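Local coordinates for protein mevalonate diphosphate decarboxylase (Legionella pneumophila, PDB 3LTO) that probably catalyses the ATP-dependent decarboxylation of mevalonate diphosphate to isopentenyl diphosphate, a step of isoprenoid biosynthesis, at residues A[5-10]-A[114-119]; A[137-142]-A[152-157]; A[199-204]-A[248-253]. All coordinates share one frame; numbering follows the deposited sequence.

How the contacts relate
Contacts 1 and 2 adjoin each other in the N-terminal domain, their centres about 9 Å apart. They meet directly at Ser153, whose OG lies 2.7 Å from Pro8 O and 3.0 Å from Asn10 ND2, both probable hydrogen bonds, so strand 2-12 is tied to the loop that follows helix 136-144. That loop also carries Arg152, which holds a sulfate ion, probably from the crystallisation liquor, that may mark a phosphate site. Contact 3 joins two loops in the C-terminal domain, across the chain's centre from contact 1. Its centre is about 32 Å from that of contact 1 and about 31 Å from that of contact 2.

Contact 1. Residues A[5-10]-A[114-119]; sequences AQAPAN and FAALTK
Gln6 and Ala116 mark the closest approach of the two backbones, with CA of Gln6 only 4.7 Å from CA of Ala116. Strand 5-10 runs roughly antiparallel to helix segment 114-119, at 152°, and their axes come within 6.4 Å, a very short spacing for a helix lying on a strand. Alanines make this possible. CB of Ala7 presses against CB of Ala115 at 3.4 Å, tighter than usual carbon contact, and lies equally near the backbone N of Ala116, while CB of Ala116 is 4.0 Å from CB of Ala7. Two residues back along the strand, CB of Ala5 meets both the carbonyl O of Ala116 and CB of Lys119, each at 3.9 Å.

Lys119 adds the polar part of the contact. Its chain bends at chi3 (75°), turning CE toward the strand after CD has passed by Ala7 CB. NZ then donates to Gln6 O over 2.8 Å, lying in the carbonyl plane with a C=O...N angle of 158°. The Gln6 side chain leaves from the other side of the strand, where NE2 bonds Ser42 OG on the neighbouring strand 31-47. Ala116 and Leu117 also touch Val43 of that strand, so helix 110-129 packs on this part of the sheet of the S5-like N-terminal domain.

Methyl groups set the close spacing, and a single charged group supplies the polar link between the elements. The ammonium group would be expected to polarise the Gln6 carbonyl, while the aliphatic part of the same lysine extends the apolar contact with Ala5 and Ala7.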
ATOM      1  N   ALA A   5     -19.828  19.070  -3.362  1.00  9.35           N
ATOM      2  CA  ALA A   5     -18.380  18.953  -3.200  1.00  9.89           C
ATOM      3  C   ALA A   5     -17.696  19.089  -4.556  1.00  8.59           C
ATOM      4  O   ALA A   5     -18.310  18.886  -5.603  1.00  8.55           O
ATOM      5  CB  ALA A   5     -18.015  17.610  -2.557  1.00 10.35           C
ATOM      6  N   GLN A   6     -16.418  19.432  -4.527  1.00  9.23           N
ATOM      7  CA  GLN A   6     -15.650  19.599  -5.747  1.00  9.89           C
ATOM      8  C   GLN A   6     -14.295  18.923  -5.605  1.00  8.07           C
ATOM      9  O   GLN A   6     -13.831  18.664  -4.502  1.00  8.55           O
ATOM     10  CB  GLN A   6     -15.466  21.091  -6.051  1.00 10.22           C
ATOM     11  CG  GLN A   6     -16.778  21.842  -6.208  1.00 11.78           C
ATOM     12  CD  GLN A   6     -16.580  23.300  -6.582  1.00 12.47           C
ATOM     13  OE1 GLN A   6     -15.938  24.054  -5.859  1.00 11.78           O
ATOM     14  NE2 GLN A   6     -17.132  23.700  -7.722  1.00 11.28           N
ATOM     15  N   ALA A   7     -13.674  18.626  -6.733  1.00  8.04           N
ATOM     16  CA  ALA A   7     -12.370  17.992  -6.735  1.00  8.12           C
ATOM     17  C   ALA A   7     -11.646  18.450  -7.987  1.00  7.58           C
ATOM     18  O   ALA A   7     -12.263  18.735  -9.013  1.00  6.03           O
ATOM     19  CB  ALA A   7     -12.512  16.478  -6.726  1.00  6.43           C
ATOM     20  N   PRO A   8     -10.320  18.547  -7.907  1.00  6.77           N
ATOM     21  CA  PRO A   8      -9.512  18.979  -9.044  1.00  6.06           C
ATOM     22  C   PRO A   8      -9.076  17.838  -9.952  1.00  6.70           C
ATOM     23  O   PRO A   8      -9.024  16.682  -9.540  1.00  8.16           O
ATOM     24  CB  PRO A   8      -8.330  19.652  -8.373  1.00  5.30           C
ATOM     25  CG  PRO A   8      -8.110  18.778  -7.175  1.00  7.97           C
ATOM     26  CD  PRO A   8      -9.520  18.496  -6.670  1.00  5.21           C
ATOM     27  N   ALA A   9      -8.776  18.164 -11.201  1.00  5.60           N
ATOM     28  CA  ALA A   9      -8.294  17.158 -12.128  1.00  6.39           C
ATOM     29  C   ALA A   9      -6.794  17.086 -11.877  1.00  5.52           C
ATOM     30  O   ALA A   9      -6.240  17.914 -11.155  1.00  6.71           O
ATOM     31  CB  ALA A   9      -8.564  17.580 -13.555  1.00  8.02           C
ATOM     32  N   ASN A  10      -6.135  16.096 -12.450  1.00  4.63           N
ATOM     33  CA  ASN A  10      -4.700  15.992 -12.272  1.00  5.83           C
ATOM     34  C   ASN A  10      -4.135  15.397 -13.542  1.00  6.67           C
ATOM     35  O   ASN A  10      -4.833  14.673 -14.253  1.00  5.17           O
ATOM     36  CB  ASN A  10      -4.364  15.134 -11.038  1.00  5.72           C
ATOM     37  CG  ASN A  10      -4.520  13.644 -11.287  1.00  7.17           C
ATOM     38  OD1 ASN A  10      -3.742  13.039 -12.029  1.00  5.72           O
ATOM     39  ND2 ASN A  10      -5.529  13.042 -10.659  1.00  5.31           N
ATOM     40  N   PHE A 114     -15.019  11.419 -10.109  1.00  7.58           N
ATOM     41  CA  PHE A 114     -15.087  10.399  -9.073  1.00  7.58           C
ATOM     42  C   PHE A 114     -14.594  10.927  -7.726  1.00  7.30           C
ATOM     43  O   PHE A 114     -15.149  10.578  -6.683  1.00  6.30           O
ATOM     44  CB  PHE A 114     -14.304   9.140  -9.491  1.00  8.62           C
ATOM     45  CG  PHE A 114     -15.058   8.250 -10.459  1.00 10.32           C
ATOM     46  CD1 PHE A 114     -15.018   8.486 -11.828  1.00  7.21           C
ATOM     47  CD2 PHE A 114     -15.849   7.202  -9.986  1.00  8.78           C
ATOM     48  CE1 PHE A 114     -15.756   7.698 -12.710  1.00  8.99           C
ATOM     49  CE2 PHE A 114     -16.591   6.408 -10.860  1.00 11.64           C
ATOM     50  CZ  PHE A 114     -16.546   6.657 -12.226  1.00  9.58           C
ATOM     51  N   ALA A 115     -13.568  11.776  -7.743  1.00  7.51           N
ATOM     52  CA  ALA A 115     -13.066  12.348  -6.491  1.00  9.01           C
ATOM     53  C   ALA A 115     -14.164  13.207  -5.855  1.00  9.01           C
ATOM     54  O   ALA A 115     -14.410  13.111  -4.648  1.00 10.67           O
ATOM     55  CB  ALA A 115     -11.818  13.193  -6.741  1.00  5.76           C
ATOM     56  N   ALA A 116     -14.820  14.033  -6.673  1.00  9.17           N
ATOM     57  CA  ALA A 116     -15.911  14.902  -6.209  1.00 10.22           C
ATOM     58  C   ALA A 116     -17.057  14.060  -5.643  1.00  9.89           C
ATOM     59  O   ALA A 116     -17.590  14.360  -4.581  1.00 12.83           O
ATOM     60  CB  ALA A 116     -16.433  15.766  -7.360  1.00  8.19           C
ATOM     61  N   LEU A 117     -17.441  13.010  -6.362  1.00  8.06           N
ATOM     62  CA  LEU A 117     -18.507  12.139  -5.894  1.00  8.62           C
ATOM     63  C   LEU A 117     -18.118  11.523  -4.548  1.00  8.70           C
ATOM     64  O   LEU A 117     -18.931  11.453  -3.629  1.00 10.81           O
ATOM     65  CB  LEU A 117     -18.777  11.013  -6.904  1.00  8.03           C
ATOM     66  CG  LEU A 117     -19.803   9.961  -6.453  1.00  8.15           C
ATOM     67  CD1 LEU A 117     -21.093  10.639  -6.009  1.00  6.96           C
ATOM     68  CD2 LEU A 117     -20.083   8.996  -7.598  1.00  8.02           C
ATOM     69  N   THR A 118     -16.873  11.071  -4.437  1.00  7.69           N
ATOM     70  CA  THR A 118     -16.420  10.468  -3.195  1.00  7.60           C
ATOM     71  C   THR A 118     -16.540  11.454  -2.036  1.00  7.06           C
ATOM     72  O   THR A 118     -17.063  11.119  -0.977  1.00  5.38           O
ATOM     73  CB  THR A 118     -14.956  10.002  -3.290  1.00  7.40           C
ATOM     74  OG1 THR A 118     -14.826   9.016  -4.320  1.00 10.42           O
ATOM     75  CG2 THR A 118     -14.514   9.408  -1.958  1.00  8.26           C
ATOM     76  N   LYS A 119     -16.048  12.668  -2.251  1.00  7.32           N
ATOM     77  CA  LYS A 119     -16.088  13.714  -1.234  1.00  9.63           C
ATOM     78  C   LYS A 119     -17.513  14.097  -0.851  1.00  8.36           C
ATOM     79  O   LYS A 119     -17.838  14.196   0.335  1.00  9.97           O
ATOM     80  CB  LYS A 119     -15.316  14.948  -1.728  1.00 11.02           C
ATOM     81  CG  LYS A 119     -13.852  14.639  -1.980  1.00 13.24           C
ATOM     82  CD  LYS A 119     -13.124  15.739  -2.743  1.00 17.69           C
ATOM     83  CE  LYS A 119     -12.828  16.953  -1.882  1.00 19.56           C
ATOM     84  NZ  LYS A 119     -11.892  17.884  -2.582  1.00 20.06           N
TER

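Contact 2. Residues A[137-142]-A[152-157]; sequences DEQAQL and RSFYAP. With SO4 (sulfate ion), chain C.
Phe154 and Tyr155 lean on Ala140 and Asp137, joining helix 136-144 to the loop that leads into strand 158-162 of the N-terminal, S5-like domain; the start of the same loop holds a sulfate through Arg152. Ala140 lies at the middle of the contact, meeting both aromatic side chains. Its CA stands over one face of the Phe154 ring, 3.9 Å from the centroid and displaced toward the rim, a CH-pi contact, and Gln139 C lies over that same face. At the ring's border CE1 of Phe154 touches Gln139 CB at 3.8 Å. CB of Phe154 points toward the helix, and CG, anti to the carbonyl carbon (chi1 -73°), continues from it; Phe154 also touches Ala115 and Lys119 of helix 110-129.

The neighbouring Tyr155 reaches the helix with its hydroxyl. OH donates to Asp137 OD1 over 2.6 Å, with the carboxylate oxygen in the plane of the phenol ring, at its edge. Seen from the acceptor, however, the hydroxyl comes from above the carboxylate, 39° out of its plane. CE2 of Tyr155 lies 4.1 Å from Ala140 CB, adding an apolar contact next to the hydrogen bond.

Arg152 takes no part in the helix packing. Its NH2 bonds sulfate O2 almost straight (2.7 Å, 173°), with O2 at the guanidinium edge and O1 equally close to NH2. Bound also by Tyr16 N, Met17 N and Ser149 OG, the sulfate, probably from the crystallisation liquor, is consistent with a site for a phosphate of substrate or nucleotide. Carbon packing at Phe154 and a short hydrogen bond at Tyr155 therefore pin successive residues of the loop to the helix, just beyond an anion-binding arginine.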
ATOM      1  N   ASP A 137      -7.025  10.240   3.302  1.00 12.33           N
ATOM      2  CA  ASP A 137      -6.454   8.995   2.806  1.00 12.55           C
ATOM      3  C   ASP A 137      -7.495   7.907   2.614  1.00 11.46           C
ATOM      4  O   ASP A 137      -7.428   7.133   1.662  1.00 12.12           O
ATOM      5  CB  ASP A 137      -5.351   8.497   3.749  1.00 15.78           C
ATOM      6  CG  ASP A 137      -4.166   9.452   3.824  1.00 19.84           C
ATOM      7  OD1 ASP A 137      -4.115  10.417   3.029  1.00 19.77           O
ATOM      8  OD2 ASP A 137      -3.280   9.235   4.678  1.00 21.21           O
ATOM      9  N   GLU A 138      -8.461   7.838   3.518  1.00 12.37           N
ATOM     10  CA  GLU A 138      -9.496   6.827   3.394  1.00 13.32           C
ATOM     11  C   GLU A 138     -10.382   7.157   2.207  1.00 12.87           C
ATOM     12  O   GLU A 138     -10.847   6.271   1.500  1.00 13.43           O
ATOM     13  CB  GLU A 138     -10.337   6.776   4.663  1.00 14.89           C
ATOM     14  CG  GLU A 138      -9.529   6.411   5.887  1.00 20.46           C
ATOM     15  CD  GLU A 138     -10.380   6.285   7.132  1.00 22.29           C
ATOM     16  OE1 GLU A 138     -10.947   7.309   7.585  1.00 19.83           O
ATOM     17  OE2 GLU A 138     -10.477   5.150   7.649  1.00 24.75           O
ATOM     18  N   GLN A 139     -10.617   8.443   1.991  1.00 12.01           N
ATOM     19  CA  GLN A 139     -11.461   8.866   0.887  1.00 12.43           C
ATOM     20  C   GLN A 139     -10.799   8.570  -0.451  1.00 11.64           C
ATOM     21  O   GLN A 139     -11.462   8.163  -1.399  1.00 10.49           O
ATOM     22  CB  GLN A 139     -11.773  10.359   1.012  1.00 10.94           C
ATOM     23  CG  GLN A 139     -12.973  10.633   1.879  1.00 13.83           C
ATOM     24  CD  GLN A 139     -13.244  12.104   2.042  1.00 15.47           C
ATOM     25  OE1 GLN A 139     -12.938  12.687   3.081  1.00 19.85           O
ATOM     26  NE2 GLN A 139     -13.810  12.722   1.009  1.00 12.21           N
ATOM     27  N   ALA A 140      -9.489   8.777  -0.513  1.00  9.78           N
ATOM     28  CA  ALA A 140      -8.734   8.526  -1.731  1.00 10.20           C
ATOM     29  C   ALA A 140      -8.773   7.043  -2.055  1.00  9.59           C
ATOM     30  O   ALA A 140      -8.965   6.671  -3.212  1.00  9.67           O
ATOM     31  CB  ALA A 140      -7.280   8.986  -1.562  1.00  6.68           C
ATOM     32  N   GLN A 141      -8.593   6.209  -1.029  1.00  8.69           N
ATOM     33  CA  GLN A 141      -8.593   4.756  -1.197  1.00  9.99           C
ATOM     34  C   GLN A 141      -9.945   4.333  -1.765  1.00 10.27           C
ATOM     35  O   GLN A 141     -10.017   3.502  -2.668  1.00 10.59           O
ATOM     36  CB  GLN A 141      -8.343   4.044   0.153  1.00 12.53           C
ATOM     37  CG  GLN A 141      -9.602   3.911   1.028  1.00 21.30           C
ATOM     38  CD  GLN A 141      -9.348   3.507   2.486  1.00 27.75           C
ATOM     39  OE1 GLN A 141     -10.299   3.382   3.273  1.00 28.61           O
ATOM     40  NE2 GLN A 141      -8.077   3.305   2.851  1.00 29.37           N
ATOM     41  N   LEU A 142     -11.014   4.923  -1.235  1.00 10.11           N
ATOM     42  CA  LEU A 142     -12.369   4.616  -1.686  1.00 10.68           C
ATOM     43  C   LEU A 142     -12.551   5.064  -3.133  1.00 10.71           C
ATOM     44  O   LEU A 142     -12.987   4.287  -3.989  1.00  9.27           O
ATOM     45  CB  LEU A 142     -13.403   5.329  -0.803  1.00 11.22           C
ATOM     46  CG  LEU A 142     -13.628   4.806   0.619  1.00 12.32           C
ATOM     47  CD1 LEU A 142     -14.595   5.722   1.354  1.00 11.97           C
ATOM     48  CD2 LEU A 142     -14.188   3.387   0.556  1.00 11.84           C
ATOM     49  N   ARG A 152      -5.382  10.321  -6.926  1.00 10.66           N
ATOM     50  CA  ARG A 152      -4.322  11.324  -6.978  1.00 10.73           C
ATOM     51  C   ARG A 152      -4.846  12.748  -6.861  1.00 11.80           C
ATOM     52  O   ARG A 152      -4.071  13.682  -6.618  1.00 12.25           O
ATOM     53  CB  ARG A 152      -3.539  11.206  -8.277  1.00 10.43           C
ATOM     54  CG  ARG A 152      -2.545  10.083  -8.306  1.00 11.17           C
ATOM     55  CD  ARG A 152      -1.623  10.255  -9.487  1.00 13.20           C
ATOM     56  NE  ARG A 152      -1.839   9.237 -10.496  1.00 18.97           N
ATOM     57  CZ  ARG A 152      -2.525   9.411 -11.617  1.00 16.90           C
ATOM     58  NH1 ARG A 152      -3.078  10.578 -11.893  1.00 15.89           N
ATOM     59  NH2 ARG A 152      -2.648   8.402 -12.463  1.00 20.92           N
ATOM     60  N   SER A 153      -6.152  12.927  -7.036  1.00  9.74           N
ATOM     61  CA  SER A 153      -6.728  14.266  -6.950  1.00 10.27           C
ATOM     62  C   SER A 153      -6.948  14.765  -5.523  1.00 10.27           C
ATOM     63  O   SER A 153      -7.302  15.922  -5.322  1.00  9.51           O
ATOM     64  CB  SER A 153      -8.043  14.328  -7.731  1.00  8.24           C
ATOM     65  OG  SER A 153      -7.789  14.294  -9.125  1.00  8.24           O
ATOM     66  N   PHE A 154      -6.724  13.889  -4.544  1.00  9.66           N
ATOM     67  CA  PHE A 154      -6.890  14.220  -3.131  1.00  9.48           C
ATOM     68  C   PHE A 154      -5.640  14.867  -2.527  1.00 11.31           C
ATOM     69  O   PHE A 154      -5.597  15.158  -1.327  1.00 12.99           O
ATOM     70  CB  PHE A 154      -7.236  12.949  -2.343  1.00  7.80           C
ATOM     71  CG  PHE A 154      -8.632  12.458  -2.581  1.00  7.09           C
ATOM     72  CD1 PHE A 154      -9.675  12.870  -1.758  1.00  5.90           C
ATOM     73  CD2 PHE A 154      -8.924  11.653  -3.679  1.00  6.53           C
ATOM     74  CE1 PHE A 154     -10.990  12.495  -2.028  1.00  5.42           C
ATOM     75  CE2 PHE A 154     -10.242  11.271  -3.959  1.00  4.14           C
ATOM     76  CZ  PHE A 154     -11.273  11.694  -3.132  1.00  4.61           C
ATOM     77  N   TYR A 155      -4.623  15.083  -3.356  1.00  9.71           N
ATOM     78  CA  TYR A 155      -3.377  15.678  -2.886  1.00  9.01           C
ATOM     79  C   TYR A 155      -2.916  16.734  -3.876  1.00  9.43           C
ATOM     80  O   TYR A 155      -3.275  16.684  -5.047  1.00  7.48           O
ATOM     81  CB  TYR A 155      -2.310  14.587  -2.742  1.00  9.56           C
ATOM     82  CG  TYR A 155      -2.789  13.418  -1.907  1.00 11.23           C
ATOM     83  CD1 TYR A 155      -2.677  13.435  -0.517  1.00 10.41           C
ATOM     84  CD2 TYR A 155      -3.419  12.324  -2.504  1.00 10.38           C
ATOM     85  CE1 TYR A 155      -3.184  12.398   0.261  1.00  9.07           C
ATOM     86  CE2 TYR A 155      -3.933  11.279  -1.733  1.00 11.11           C
ATOM     87  CZ  TYR A 155      -3.813  11.327  -0.352  1.00 10.94           C
ATOM     88  OH  TYR A 155      -4.349  10.320   0.420  1.00 11.37           O
ATOM     89  N   ALA A 156      -2.123  17.684  -3.390  1.00  8.66           N
ATOM     90  CA  ALA A 156      -1.598  18.774  -4.205  1.00  9.40           C
ATOM     91  C   ALA A 156      -0.378  19.379  -3.509  1.00  9.86           C
ATOM     92  O   ALA A 156      -0.239  19.269  -2.288  1.00  8.83           O
ATOM     93  CB  ALA A 156      -2.672  19.836  -4.394  1.00  9.07           C
ATOM     94  N   PRO A 157       0.525  20.022  -4.276  1.00  9.14           N
ATOM     95  CA  PRO A 157       0.436  20.191  -5.728  1.00 10.06           C
ATOM     96  C   PRO A 157       0.895  18.976  -6.541  1.00  9.97           C
ATOM     97  O   PRO A 157       0.633  18.894  -7.737  1.00 10.43           O
ATOM     98  CB  PRO A 157       1.296  21.429  -5.978  1.00 10.00           C
ATOM     99  CG  PRO A 157       2.379  21.262  -4.964  1.00 11.11           C
ATOM    100  CD  PRO A 157       1.596  20.872  -3.724  1.00  6.91           C
TER
HETATM  101  S   SO4 C 400      -2.949   8.005 -15.678  1.00 17.05           S
HETATM  102  O1  SO4 C 400      -1.690   7.924 -14.918  1.00 14.16           O
HETATM  103  O2  SO4 C 400      -3.989   8.529 -14.786  1.00 18.76           O
HETATM  104  O3  SO4 C 400      -2.755   8.907 -16.821  1.00 21.07           O
HETATM  105  O4  SO4 C 400      -3.366   6.687 -16.171  1.00 18.48           O

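Contact 3. Residues A[199-204]-A[248-253]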
ATOM      1  N   VAL A 199      -4.274  -2.246 -24.994  1.00 20.96           N
ATOM      2  CA  VAL A 199      -2.816  -2.288 -24.960  1.00 20.44           C
ATOM      3  C   VAL A 199      -2.195  -3.573 -24.426  1.00 20.35           C
ATOM      4  O   VAL A 199      -0.981  -3.749 -24.507  1.00 20.76           O
ATOM      5  CB  VAL A 199      -2.239  -1.091 -24.164  1.00 19.94           C
ATOM      6  CG1 VAL A 199      -2.448   0.191 -24.943  1.00 18.77           C
ATOM      7  CG2 VAL A 199      -2.906  -0.995 -22.806  1.00 20.42           C
ATOM      8  N   LYS A 200      -3.014  -4.470 -23.886  1.00 21.44           N
ATOM      9  CA  LYS A 200      -2.500  -5.732 -23.362  1.00 23.23           C
ATOM     10  C   LYS A 200      -1.882  -6.581 -24.474  1.00 22.38           C
ATOM     11  O   LYS A 200      -1.006  -7.409 -24.219  1.00 22.62           O
ATOM     12  CB  LYS A 200      -3.614  -6.532 -22.669  1.00 25.87           C
ATOM     13  CG  LYS A 200      -3.821  -6.196 -21.198  1.00 30.29           C
ATOM     14  CD  LYS A 200      -5.026  -5.298 -20.954  1.00 33.44           C
ATOM     15  CE  LYS A 200      -5.239  -5.061 -19.453  1.00 37.14           C
ATOM     16  NZ  LYS A 200      -6.412  -4.183 -19.125  1.00 36.96           N
ATOM     17  N   THR A 201      -2.335  -6.359 -25.707  1.00 20.99           N
ATOM     18  CA  THR A 201      -1.836  -7.103 -26.856  1.00 20.21           C
ATOM     19  C   THR A 201      -0.526  -6.566 -27.437  1.00 19.20           C
ATOM     20  O   THR A 201       0.096  -7.206 -28.288  1.00 17.93           O
ATOM     21  CB  THR A 201      -2.892  -7.154 -27.973  1.00 21.99           C
ATOM     22  OG1 THR A 201      -4.041  -7.868 -27.500  1.00 25.95           O
ATOM     23  CG2 THR A 201      -2.345  -7.879 -29.191  1.00 25.48           C
ATOM     24  N   SER A 202      -0.103  -5.390 -26.998  1.00 16.68           N
ATOM     25  CA  SER A 202       1.150  -4.849 -27.498  1.00 16.13           C
ATOM     26  C   SER A 202       2.299  -5.688 -26.955  1.00 16.54           C
ATOM     27  O   SER A 202       2.254  -6.147 -25.811  1.00 18.62           O
ATOM     28  CB  SER A 202       1.337  -3.405 -27.052  1.00 15.54           C
ATOM     29  OG  SER A 202       2.637  -2.965 -27.394  1.00 14.80           O
ATOM     30  N   PRO A 203       3.346  -5.895 -27.763  1.00 15.68           N
ATOM     31  CA  PRO A 203       4.500  -6.688 -27.331  1.00 15.14           C
ATOM     32  C   PRO A 203       5.302  -5.969 -26.261  1.00 13.00           C
ATOM     33  O   PRO A 203       6.097  -6.578 -25.557  1.00 12.56           O
ATOM     34  CB  PRO A 203       5.317  -6.853 -28.615  1.00 15.34           C
ATOM     35  CG  PRO A 203       4.329  -6.654 -29.699  1.00 16.91           C
ATOM     36  CD  PRO A 203       3.467  -5.537 -29.183  1.00 16.33           C
ATOM     37  N   PHE A 204       5.091  -4.664 -26.145  1.00 14.23           N
ATOM     38  CA  PHE A 204       5.821  -3.860 -25.172  1.00 12.81           C
ATOM     39  C   PHE A 204       5.056  -3.659 -23.869  1.00 11.84           C
ATOM     40  O   PHE A 204       5.579  -3.073 -22.921  1.00 10.42           O
ATOM     41  CB  PHE A 204       6.159  -2.496 -25.780  1.00 13.00           C
ATOM     42  CG  PHE A 204       6.828  -2.579 -27.129  1.00 15.62           C
ATOM     43  CD1 PHE A 204       7.969  -3.353 -27.312  1.00 15.69           C
ATOM     44  CD2 PHE A 204       6.320  -1.873 -28.217  1.00 15.54           C
ATOM     45  CE1 PHE A 204       8.596  -3.421 -28.565  1.00 17.88           C
ATOM     46  CE2 PHE A 204       6.940  -1.937 -29.469  1.00 16.39           C
ATOM     47  CZ  PHE A 204       8.080  -2.712 -29.642  1.00 14.27           C
ATOM     48  N   THR A 248       0.727  -0.539 -31.479  1.00 12.87           N
ATOM     49  CA  THR A 248       1.408  -1.820 -31.673  1.00 12.54           C
ATOM     50  C   THR A 248       0.603  -2.985 -31.094  1.00 14.27           C
ATOM     51  O   THR A 248       1.127  -4.081 -30.929  1.00 15.11           O
ATOM     52  CB  THR A 248       2.822  -1.833 -31.048  1.00  9.85           C
ATOM     53  OG1 THR A 248       2.733  -1.499 -29.664  1.00 10.14           O
ATOM     54  CG2 THR A 248       3.731  -0.831 -31.742  1.00 11.64           C
ATOM     55  N   CYS A 249      -0.668  -2.751 -30.777  1.00 16.22           N
ATOM     56  CA  CYS A 249      -1.499  -3.829 -30.246  1.00 18.12           C
ATOM     57  C   CYS A 249      -2.053  -4.643 -31.416  1.00 19.07           C
ATOM     58  O   CYS A 249      -1.690  -4.404 -32.572  1.00 19.67           O
ATOM     59  CB  CYS A 249      -2.645  -3.279 -29.386  1.00 13.76           C
ATOM     60  SG  CYS A 249      -3.887  -2.277 -30.246  1.00 18.56           S
ATOM     61  N   GLU A 250      -2.923  -5.598 -31.109  1.00 20.78           N
ATOM     62  CA  GLU A 250      -3.530  -6.467 -32.116  1.00 22.44           C
ATOM     63  C   GLU A 250      -4.153  -5.664 -33.259  1.00 23.17           C
ATOM     64  O   GLU A 250      -3.890  -5.930 -34.435  1.00 22.66           O
ATOM     65  CB  GLU A 250      -4.585  -7.346 -31.447  1.00 23.91           C
ATOM     66  CG  GLU A 250      -5.126  -8.469 -32.302  1.00 30.43           C
ATOM     67  CD  GLU A 250      -5.764  -9.555 -31.455  1.00 31.66           C
ATOM     68  OE1 GLU A 250      -5.029 -10.188 -30.662  1.00 31.86           O
ATOM     69  OE2 GLU A 250      -6.991  -9.765 -31.575  1.00 31.26           O
ATOM     70  N   LYS A 251      -4.981  -4.685 -32.909  1.00 21.46           N
ATOM     71  CA  LYS A 251      -5.620  -3.832 -33.901  1.00 20.72           C
ATOM     72  C   LYS A 251      -5.170  -2.394 -33.647  1.00 18.89           C
ATOM     73  O   LYS A 251      -5.822  -1.638 -32.928  1.00 18.64           O
ATOM     74  CB  LYS A 251      -7.141  -3.953 -33.802  1.00 22.91           C
ATOM     75  CG  LYS A 251      -7.691  -5.302 -34.279  1.00 27.45           C
ATOM     76  CD  LYS A 251      -7.634  -5.425 -35.803  1.00 31.15           C
ATOM     77  CE  LYS A 251      -8.233  -6.741 -36.300  1.00 33.48           C
ATOM     78  NZ  LYS A 251      -7.447  -7.935 -35.856  1.00 34.59           N
ATOM     79  N   PRO A 252      -4.031  -2.009 -34.236  1.00 17.21           N
ATOM     80  CA  PRO A 252      -3.432  -0.676 -34.113  1.00 15.32           C
ATOM     81  C   PRO A 252      -4.386   0.511 -34.234  1.00 13.92           C
ATOM     82  O   PRO A 252      -5.208   0.577 -35.145  1.00 13.48           O
ATOM     83  CB  PRO A 252      -2.382  -0.673 -35.220  1.00 16.69           C
ATOM     84  CG  PRO A 252      -1.923  -2.100 -35.232  1.00 15.51           C
ATOM     85  CD  PRO A 252      -3.224  -2.865 -35.127  1.00 15.58           C
ATOM     86  N   PHE A 253      -4.275   1.442 -33.293  1.00 11.42           N
ATOM     87  CA  PHE A 253      -5.079   2.658 -33.313  1.00 10.04           C
ATOM     88  C   PHE A 253      -4.188   3.762 -32.775  1.00  9.20           C
ATOM     89  O   PHE A 253      -3.188   3.491 -32.109  1.00  9.32           O
ATOM     90  CB  PHE A 253      -6.362   2.526 -32.476  1.00  8.71           C
ATOM     91  CG  PHE A 253      -6.126   2.277 -31.013  1.00  9.86           C
ATOM     92  CD1 PHE A 253      -5.791   1.005 -30.548  1.00  9.60           C
ATOM     93  CD2 PHE A 253      -6.266   3.311 -30.091  1.00  8.50           C
ATOM     94  CE1 PHE A 253      -5.601   0.767 -29.178  1.00  9.23           C
ATOM     95  CE2 PHE A 253      -6.077   3.081 -28.720  1.00  9.31           C
ATOM     96  CZ  PHE A 253      -5.744   1.805 -28.267  1.00  7.79           C
TER
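Ser202 and Thr248 join the two loops by a hydroxyl-to-hydroxyl bond, OG of Ser202 donating to OG1 of Thr248 over 2.7 Å. The serine OG is anti to its own backbone N (chi1 172°), a rotamer that brings it toward Thr248; the same oxygen accepts from Phe204 N at 3.2 Å. In Thr248, OG1 sits between the backbone N and the carbonyl carbon (chi1 56°), leaving CG2 anti to that carbon and 4.1 Å from Phe204 CE2. OG1 passes the hydrogen-bond chain on to Gln244 O in helix 228-247.

Next to this pair, CD of Pro203 lies 3.3 Å from Thr248 O, and Ser202 CA makes a CA-H...O contact with that oxygen. At the other end of the contact, Thr201 turns its methyl toward Glu250: CG2, anti to the backbone N, is modelled close to both N and CB of Glu250, so close that the exact spacing is doubtful, and the two side chains slant across one another. CB of Cys249 lies beside Thr201 CB at 4.1 Å.

Of the residues involved, Ser202 and Cys249 are buried, while Thr201, Pro203 and Glu250 line the exposed margin. Ser202 to Phe204 form an ST turn, here following the 3-10 turn 199-201 and fastened to the loop that leaves helix 228-247 in the helical part of the C-terminal domain.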